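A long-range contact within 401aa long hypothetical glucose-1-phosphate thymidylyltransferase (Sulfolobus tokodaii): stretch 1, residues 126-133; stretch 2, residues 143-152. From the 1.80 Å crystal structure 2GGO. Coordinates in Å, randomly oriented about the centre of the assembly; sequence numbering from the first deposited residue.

Stretch 1 (126-133) NPKDYGVL
Stretch 2 143-152: KIIEKPEIPP

The two stretches run antiparallel and pair as neighbouring strands at one end, Val132 opposite Ile145 and Leu133 opposite Ile144, with CA-CA distances of 5.3 and 4.8 Å. Val132 and Ile145 form the hydrogen-bonded pair: Val132 N donates to Ile145 O (3.2 Å) and Ile145 N to Val132 O (3.0 Å). Both carbonyls also receive a CA-H contact, Gly131 CA lying 3.3 Å from Ile145 O and Ile144 CA 3.3 Å from Val132 O.

Side chains alternate between the faces of this short ladder. On one, Leu133 (chi1 m, chi2 t) brings CD2 to 3.7 Å from CG1 of Ile144 (chi1 m, chi2 146°). On the other, Val132 (chi1 t, -151°) is the main bump, with the largest area covered by the opposing stretch. Its CG2 meets Pro148 CD at 3.7 Å and Pro152 CD at 4.1 Å, while its CB lies 4.4 Å from Ile145 CD1; the valine thus fills a hollow lined by two proline rings and an isoleucine.

Gly131 (phi/psi -70/122) provides a complementary flat spot. Its CA is 3.3 Å from Glu146 OE1, and its C is 3.7 Å from Ile144 CG2; a CB here would clash with that carboxylate oxygen and crowd the methyl.

Beyond the ladder, stretch 1 turns through cis peptides before Asp129 and Tyr130, whose CA-to-CB bonds point away from stretch 2. Lys147, at phi/psi 63/53, and Glu149, at 50/-3, bend the facing chain, and the CA atoms of Lys128 and Glu149 come within 5.0 Å. Glu149 N makes a weak hydrogen bond to Lys128 O (3.4 Å, 134°), an oxygen whose position is less certain because it sits too close to a neighbour. Farther out, Pro127 points toward stretch 2 and touches Pro151, CB to CB, at 4.2 Å. In all, 595 Å² is buried, summed over both sides.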

# COMPACT_ATOMS: atom_id res chain seq x y z
N ASN A 126 -1.80 14.22 12.24
CA ASN A 126 -2.05 15.08 11.08
C ASN A 126 -3.52 15.02 10.67
O ASN A 126 -3.82 14.77 9.51
CB ASN A 126 -1.19 14.63 9.90
CG ASN A 126 -1.56 13.25 9.41
OD1 ASN A 126 -2.48 12.61 9.93
ND2 ASN A 126 -0.85 12.77 8.40
N PRO A 127 -4.45 15.26 11.60
CA PRO A 127 -5.84 14.85 11.36
C PRO A 127 -6.65 15.62 10.30
O PRO A 127 -7.85 15.38 10.18
CB PRO A 127 -6.50 15.01 12.74
CG PRO A 127 -5.35 15.15 13.71
CD PRO A 127 -4.30 15.85 12.93
N LYS A 128 -5.99 16.47 9.51
CA LYS A 128 -6.67 17.41 8.59
C LYS A 128 -7.91 16.98 7.74
O LYS A 128 -8.81 17.80 7.59
CB LYS A 128 -5.66 18.23 7.77
CG LYS A 128 -5.31 19.57 8.42
CD LYS A 128 -3.91 20.06 8.04
CE LYS A 128 -2.83 19.62 9.06
NZ LYS A 128 -2.19 18.29 8.80
N ASP A 129 -7.98 15.78 7.12
CA ASP A 129 -6.87 15.03 6.51
C ASP A 129 -7.17 13.87 5.51
O ASP A 129 -6.48 13.82 4.50
CB ASP A 129 -5.73 14.67 7.45
CG ASP A 129 -4.57 14.07 6.70
OD1 ASP A 129 -4.69 13.93 5.46
OD2 ASP A 129 -3.53 13.76 7.33
N TYR A 130 -8.08 12.90 5.73
CA TYR A 130 -8.76 12.40 6.96
C TYR A 130 -10.01 13.10 7.56
O TYR A 130 -9.97 14.26 7.99
CB TYR A 130 -7.78 11.91 8.06
CG TYR A 130 -6.61 11.09 7.56
CD1 TYR A 130 -5.38 11.16 8.21
CD2 TYR A 130 -6.72 10.26 6.44
CE1 TYR A 130 -4.28 10.43 7.76
CE2 TYR A 130 -5.63 9.52 5.98
CZ TYR A 130 -4.41 9.62 6.64
OH TYR A 130 -3.32 8.89 6.21
N GLY A 131 -11.10 12.33 7.58
CA GLY A 131 -12.31 12.65 8.32
C GLY A 131 -12.06 12.53 9.81
O GLY A 131 -11.66 11.47 10.31
N VAL A 132 -12.28 13.64 10.52
CA VAL A 132 -12.05 13.75 11.96
C VAL A 132 -13.33 13.33 12.69
O VAL A 132 -14.43 13.63 12.23
CB VAL A 132 -11.68 15.20 12.35
CG1 VAL A 132 -10.80 15.21 13.56
CG2 VAL A 132 -10.97 15.91 11.20
N LEU A 133 -13.19 12.62 13.81
CA LEU A 133 -14.35 12.07 14.52
C LEU A 133 -14.79 12.95 15.68
O LEU A 133 -14.06 13.10 16.67
CB LEU A 133 -14.10 10.63 15.00
CG LEU A 133 -13.76 9.48 14.04
CD1 LEU A 133 -13.54 8.22 14.85
CD2 LEU A 133 -14.83 9.23 12.98
N LYS A 143 -20.52 13.33 14.89
CA LYS A 143 -20.38 13.40 13.42
C LYS A 143 -18.93 13.17 12.94
O LYS A 143 -18.01 13.04 13.76
CB LYS A 143 -21.02 14.68 12.82
CG LYS A 143 -20.45 16.04 13.29
CD LYS A 143 -21.39 17.23 12.93
CE LYS A 143 -22.48 17.47 14.00
NZ LYS A 143 -23.59 18.39 13.59
N ILE A 144 -18.75 13.07 11.62
CA ILE A 144 -17.41 12.99 11.01
C ILE A 144 -17.24 14.12 10.00
O ILE A 144 -17.92 14.14 8.97
CB ILE A 144 -17.16 11.65 10.26
CG1 ILE A 144 -17.73 10.45 11.05
CG2 ILE A 144 -15.65 11.48 9.94
CD1 ILE A 144 -18.28 9.33 10.17
N ILE A 145 -16.31 15.03 10.28
CA ILE A 145 -16.06 16.19 9.41
C ILE A 145 -15.06 15.82 8.32
O ILE A 145 -13.89 15.54 8.59
CB ILE A 145 -15.54 17.45 10.18
CG1 ILE A 145 -16.03 17.47 11.63
CG2 ILE A 145 -15.93 18.74 9.43
CD1 ILE A 145 -15.04 18.06 12.60
N GLU A 146 -15.55 15.81 7.08
CA GLU A 146 -14.76 15.40 5.94
C GLU A 146 -13.69 16.40 5.48
O GLU A 146 -13.97 17.31 4.70
CB GLU A 146 -15.65 14.94 4.78
CG GLU A 146 -15.69 13.43 4.64
CD GLU A 146 -14.32 12.78 4.91
OE1 GLU A 146 -14.25 11.87 5.78
OE2 GLU A 146 -13.31 13.19 4.29
N LYS A 147 -12.47 16.20 6.00
CA LYS A 147 -11.25 16.88 5.55
C LYS A 147 -11.24 18.42 5.73
O LYS A 147 -10.94 19.16 4.79
CB LYS A 147 -10.93 16.48 4.10
CG LYS A 147 -10.85 14.97 3.90
CD LYS A 147 -10.02 14.58 2.69
CE LYS A 147 -10.89 14.15 1.53
NZ LYS A 147 -10.05 13.52 0.48
N PRO A 148 -11.53 18.89 6.97
CA PRO A 148 -11.96 20.28 7.22
C PRO A 148 -10.89 21.39 7.20
O PRO A 148 -11.22 22.57 7.43
CB PRO A 148 -12.58 20.19 8.62
CG PRO A 148 -11.79 19.11 9.29
CD PRO A 148 -11.47 18.11 8.22
N GLU A 149 -9.63 21.03 6.92
CA GLU A 149 -8.43 21.90 7.12
C GLU A 149 -8.26 22.58 8.50
O GLU A 149 -7.25 23.25 8.75
CB GLU A 149 -8.14 22.87 5.95
CG GLU A 149 -9.03 24.10 5.84
CD GLU A 149 -10.06 23.98 4.73
OE1 GLU A 149 -10.34 22.83 4.30
OE2 GLU A 149 -10.57 25.02 4.27
N ILE A 150 -9.24 22.39 9.38
CA ILE A 150 -9.02 22.58 10.82
C ILE A 150 -9.13 21.18 11.48
O ILE A 150 -9.95 20.36 11.04
CB ILE A 150 -9.96 23.70 11.43
CG1 ILE A 150 -9.27 24.46 12.59
CG2 ILE A 150 -11.40 23.18 11.74
CD1 ILE A 150 -9.25 23.75 13.96
N PRO A 151 -8.24 20.86 12.44
CA PRO A 151 -8.41 19.61 13.17
C PRO A 151 -9.10 19.77 14.55
O PRO A 151 -8.42 20.08 15.54
CB PRO A 151 -6.96 19.10 13.33
CG PRO A 151 -6.05 20.32 13.01
CD PRO A 151 -6.97 21.51 12.82
N PRO A 152 -10.44 19.54 14.61
CA PRO A 152 -11.19 19.48 15.88
C PRO A 152 -10.79 18.31 16.82
O PRO A 152 -11.09 18.38 18.02
CB PRO A 152 -12.65 19.31 15.42
CG PRO A 152 -12.65 19.83 14.02
CD PRO A 152 -11.35 19.36 13.47